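Hemolysin BL lytic component L1 (Bacillus cereus, PDB 7NMQ) is one of the components of the haemolysin BL enterotoxin, an alpha-helical pore-forming toxin, and probably acts in lysis of target cell membranes. Local coordinates at residues 67-70 with 71-75; 58-61 with 62-65. All blocks are in the same frame, centred on the assembly; numbering follows the deposited sequence. Where two conformers were deposited one is given.

Interaction 1: residues 67-70 with 71-75; sequences NYWL and DTAKP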
loop_
_atom_site.group_PDB
_atom_site.type_symbol
_atom_site.label_atom_id
_atom_site.label_comp_id
_atom_site.label_asym_id
_atom_site.label_seq_id
_atom_site.Cartn_x
_atom_site.Cartn_y
_atom_site.Cartn_z
ATOM N N ASN A 67 -3.068 8.883 11.238
ATOM C CA ASN A 67 -2.244 8.298 12.318
ATOM C C ASN A 67 -2.694 6.864 12.609
ATOM O O ASN A 67 -1.843 6.041 12.946
ATOM C CB ASN A 67 -2.267 9.173 13.566
ATOM C CG ASN A 67 -1.316 10.337 13.433
ATOM O OD1 ASN A 67 -0.113 10.135 13.296
ATOM N ND2 ASN A 67 -1.856 11.533 13.332
ATOM N N TYR A 68 -3.964 6.527 12.418
ATOM C CA TYR A 68 -4.438 5.143 12.624
ATOM C C TYR A 68 -3.766 4.273 11.566
ATOM O O TYR A 68 -3.328 3.159 11.900
ATOM C CB TYR A 68 -5.947 5.016 12.439
ATOM C CG TYR A 68 -6.466 3.642 12.756
ATOM C CD1 TYR A 68 -6.773 3.288 14.052
ATOM C CD2 TYR A 68 -6.632 2.692 11.749
ATOM C CE1 TYR A 68 -7.243 2.013 14.341
ATOM C CE2 TYR A 68 -7.142 1.430 12.019
ATOM C CZ TYR A 68 -7.432 1.091 13.321
ATOM O OH TYR A 68 -7.919 -0.144 13.620
ATOM N N TRP A 69 -3.714 4.718 10.320
ATOM C CA TRP A 69 -2.970 3.966 9.267
ATOM C C TRP A 69 -1.561 3.712 9.791
ATOM O O TRP A 69 -1.079 2.552 9.772
ATOM C CB TRP A 69 -2.949 4.675 7.905
ATOM C CG TRP A 69 -1.857 4.125 7.043
ATOM C CD1 TRP A 69 -0.644 4.681 6.775
ATOM C CD2 TRP A 69 -1.822 2.797 6.483
ATOM N NE1 TRP A 69 0.130 3.813 6.040
ATOM C CE2 TRP A 69 -0.558 2.641 5.866
ATOM C CE3 TRP A 69 -2.741 1.744 6.460
ATOM C CZ2 TRP A 69 -0.205 1.483 5.175
ATOM C CZ3 TRP A 69 -2.366 0.594 5.800
ATOM C CH2 TRP A 69 -1.137 0.474 5.165
ATOM N N LEU A 70 -0.846 4.763 10.164
ATOM C CA LEU A 70 0.599 4.637 10.434
ATOM C C LEU A 70 0.840 3.791 11.677
ATOM O O LEU A 70 1.835 3.034 11.683
ATOM C CB LEU A 70 1.238 6.017 10.602
ATOM C CG LEU A 70 1.262 6.933 9.375
ATOM C CD1 LEU A 70 1.612 8.378 9.778
ATOM C CD2 LEU A 70 2.217 6.410 8.304
ATOM N N ASP A 71 -0.000 3.879 12.691
ATOM C CA ASP A 71 0.329 3.323 14.011
ATOM C C ASP A 71 -0.410 2.016 14.291
ATOM O O ASP A 71 0.066 1.272 15.153
ATOM C CB ASP A 71 0.048 4.315 15.123
ATOM C CG ASP A 71 0.851 5.605 15.019
ATOM O OD1 ASP A 71 1.930 5.586 14.389
ATOM O OD2 ASP A 71 0.413 6.600 15.590
ATOM N N THR A 72 -1.537 1.768 13.635
ATOM C CA THR A 72 -2.380 0.601 13.969
ATOM C C THR A 72 -2.601 -0.285 12.735
ATOM O O THR A 72 -2.278 -1.492 12.829
ATOM C CB THR A 72 -3.684 1.040 14.628
ATOM O OG1 THR A 72 -3.340 1.850 15.751
ATOM C CG2 THR A 72 -4.543 -0.138 15.048
ATOM N N ALA A 73 -3.118 0.235 11.637
ATOM C CA ALA A 73 -3.470 -0.611 10.469
ATOM C C ALA A 73 -2.213 -1.129 9.780
ATOM O O ALA A 73 -2.094 -2.352 9.501
ATOM C CB ALA A 73 -4.324 0.149 9.501
ATOM N N LYS A 74 -1.246 -0.257 9.554
ATOM C CA LYS A 74 -0.030 -0.692 8.837
ATOM C C LYS A 74 0.639 -1.846 9.584
ATOM O O LYS A 74 1.049 -2.810 8.926
ATOM C CB LYS A 74 0.935 0.466 8.576
ATOM C CG LYS A 74 2.206 0.023 7.859
ATOM C CD LYS A 74 3.012 1.156 7.339
ATOM C CE LYS A 74 3.453 2.056 8.467
ATOM N NZ LYS A 74 4.366 3.077 7.936
ATOM N N PRO A 75 0.914 -1.759 10.901
ATOM C CA PRO A 75 1.600 -2.872 11.559
ATOM C C PRO A 75 0.872 -4.202 11.405
ATOM O O PRO A 75 1.551 -5.213 11.404
ATOM C CB PRO A 75 1.655 -2.486 13.036
ATOM C CG PRO A 75 1.548 -0.981 13.023
ATOM C CD PRO A 75 0.770 -0.597 11.792
#

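Interaction 2: residues 58-61 with 62-65; sequences NQEL and SRIN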
loop_
_atom_site.group_PDB
_atom_site.type_symbol
_atom_site.label_atom_id
_atom_site.label_comp_id
_atom_site.label_asym_id
_atom_site.label_seq_id
_atom_site.Cartn_x
_atom_site.Cartn_y
_atom_site.Cartn_z
ATOM N N ASN A 58 -13.693 17.855 10.218
ATOM C CA ASN A 58 -13.364 16.807 9.227
ATOM C C ASN A 58 -11.854 16.703 9.090
ATOM O O ASN A 58 -11.321 15.575 8.964
ATOM C CB ASN A 58 -13.919 17.093 7.856
ATOM C CG ASN A 58 -15.432 17.157 7.795
ATOM O OD1 ASN A 58 -16.189 16.578 8.605
ATOM N ND2 ASN A 58 -15.880 17.817 6.777
ATOM N N GLN A 59 -11.126 17.812 9.120
ATOM C CA GLN A 59 -9.663 17.791 8.902
ATOM C C GLN A 59 -9.026 17.150 10.127
ATOM O O GLN A 59 -8.056 16.394 9.983
ATOM C CB GLN A 59 -9.093 19.191 8.625
ATOM C CG GLN A 59 -9.574 19.758 7.316
ATOM C CD GLN A 59 -8.952 21.087 6.973
ATOM O OE1 GLN A 59 -9.327 22.130 7.502
ATOM N NE2 GLN A 59 -7.963 21.036 6.132
ATOM N N GLU A 60 -9.507 17.455 11.325
ATOM C CA GLU A 60 -8.951 16.817 12.545
ATOM C C GLU A 60 -9.183 15.303 12.459
ATOM O O GLU A 60 -8.276 14.534 12.811
ATOM C CB GLU A 60 -9.587 17.442 13.787
ATOM C CG GLU A 60 -9.125 18.875 14.013
ATOM C CD GLU A 60 -10.148 19.804 14.616
ATOM O OE1 GLU A 60 -11.068 19.347 15.331
ATOM O OE2 GLU A 60 -10.006 20.989 14.332
ATOM N N LEU A 61 -10.339 14.856 11.979
ATOM C CA LEU A 61 -10.557 13.398 11.879
ATOM C C LEU A 61 -9.696 12.811 10.752
ATOM O O LEU A 61 -9.219 11.684 10.904
ATOM C CB LEU A 61 -12.032 13.127 11.629
ATOM C CG LEU A 61 -12.421 11.654 11.668
ATOM C CD1 LEU A 61 -12.073 11.020 13.001
ATOM C CD2 LEU A 61 -13.908 11.566 11.416
ATOM N N SER A 62 -9.427 13.554 9.688
ATOM C CA SER A 62 -8.554 13.052 8.609
ATOM C C SER A 62 -7.199 12.731 9.253
ATOM O O SER A 62 -6.541 11.748 8.849
ATOM C CB SER A 62 -8.368 14.035 7.492
ATOM O OG SER A 62 -9.596 14.416 6.899
ATOM N N ARG A 63 -6.720 13.622 10.147
ATOM C CA ARG A 63 -5.367 13.424 10.703
ATOM C C ARG A 63 -5.374 12.250 11.681
ATOM O O ARG A 63 -4.384 11.458 11.722
ATOM C CB ARG A 63 -4.796 14.705 11.303
ATOM C CG ARG A 63 -4.635 15.829 10.279
ATOM C CD ARG A 63 -3.842 17.019 10.769
ATOM N NE ARG A 63 -4.577 17.799 11.716
ATOM C CZ ARG A 63 -5.429 18.808 11.441
ATOM N NH1 ARG A 63 -5.610 19.308 10.231
ATOM N NH2 ARG A 63 -6.012 19.384 12.458
ATOM N N ILE A 64 -6.460 12.066 12.407
ATOM C CA ILE A 64 -6.636 10.854 13.267
ATOM C C ILE A 64 -6.599 9.618 12.372
ATOM O O ILE A 64 -5.921 8.639 12.739
ATOM C CB ILE A 64 -7.941 10.954 14.051
ATOM C CG1 ILE A 64 -7.751 11.976 15.175
ATOM C CG2 ILE A 64 -8.444 9.624 14.569
ATOM C CD1 ILE A 64 -8.996 12.308 15.853
ATOM N N ASN A 65 -7.318 9.624 11.261
ATOM C CA ASN A 65 -7.340 8.418 10.391
ATOM C C ASN A 65 -5.943 8.162 9.838
ATOM O O ASN A 65 -5.538 6.979 9.660
ATOM C CB ASN A 65 -8.355 8.575 9.266
ATOM C CG ASN A 65 -9.779 8.458 9.725
ATOM O OD1 ASN A 65 -10.054 7.972 10.811
ATOM N ND2 ASN A 65 -10.665 8.965 8.894
#

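Interaction 1: residues 67-70 with 71-75
Tyr68 and Trp69 each hold the carbon atoms of a side chain of the next turn against a ring face, at a point where helix 45-103 widens into a pi-type turn. Over the face of the Tyr68 ring lies Thr72, its CB 3.9 Å from the ring centroid; its methyl CG2 comes to 3.5 Å from Tyr68 CE1. With its CG anti to the backbone N (chi1 -175°), Tyr68 swings its ring along the helix toward the following turn. Trp69 takes a similar first torsion, and Lys74 crosses the indole at about a right angle, with CB 3.8 Å from the centroid of the six-membered ring. Both are CH-pi contacts. Ala73 CB sits between the two aromatics, 3.8 Å from Trp69 CE3.

The extra residue in the turn moves the partner of Trp69 to the fifth residue on. Lys74 N donates to Trp69 O, and Tyr68 O receives two donors, Thr72 N and Ala73 N, from opposite faces of its carbonyl plane. Pro75, which has no N-H to give, follows at a kink.

Further out, Asp25 of helix 10-33 holds both polar ends, its OD1 accepting a hydrogen bond from Trp69 NE1 and forming a salt bridge with Lys74 NZ. Phe138 of helix 107-154 meets the Tyr68 ring. The lysine chain bends at its third torsion (61°), and its CE passes 3.7 Å from Leu70 O.

Interaction 2: residues 58-61 with 62-65
Regular alpha-helical turns of helix 45-103 carry this contact, and their carbonyl oxygens receive side chains as well as backbone N-H groups. Asn58 O accepts twice from the same residue: Ser62 N gives the usual backbone bond, while Ser62 OG, 2.9 Å from Asn58 O, donates from the opposite face of the carbonyl plane, well above it. The hydroxyl reaches that oxygen because OG stands beside its own backbone N (chi1 -58°). Asn145 ND2 of helix 107-154 bonds the same OG.

At the next residue, the flat guanidinium of Arg63 lies back over the preceding turn. Gln59 O and Glu60 CA sit over one of its faces, the oxygen 3.7 Å above the plane. A bend at the third torsion (-73°) folds the arginine back in this way, and its NH2 comes to 3.5 Å from Glu60 CG. The charged atoms stay apart, Glu60 OE2 being 4.7 Å from Arg63 NH2, with the carboxylate and guanidinium planes turned 52° from each other.

In this predominantly helical protein of the ClyA/HblB-like family, two sides of this helix serve different neighbours. Asn36, just beyond helix 10-33, bridges the charged pair, its OD1 taking Arg63 NH2 and its ND2 giving to Glu60 OE2, while Asn58 ND2 bonds Asn152 OD1 on helix 107-154.

Leu61 and Ile64 meet more loosely, CD1 of Leu61 being 4.2 Å from CG2 of Ile64. Asn65 N bonds Leu61 O at 2.8 Å, one of the regular backbone bonds.

How the interactions relate
Both contacts lie on the single long helix 45-103, interaction 2 first along the chain and interaction 1 after it, with centres about 14 Å apart. Only one residue separates 58-65 from 67-75, and the helical backbone runs on across the junction, where a weak bond from Asn67 ND2 to Arg63 O adds a side-chain link. Interaction 1 is nearer the centre of the chain, at about 12 Å against about 20 Å. At both contacts the helix meets helix 107-154; helix 10-33 flanks interaction 1, while the segment just after it meets interaction 2. Regular turns thus lead into a widened, kinked turn, and one helix changes geometry within the elongated helical bundle.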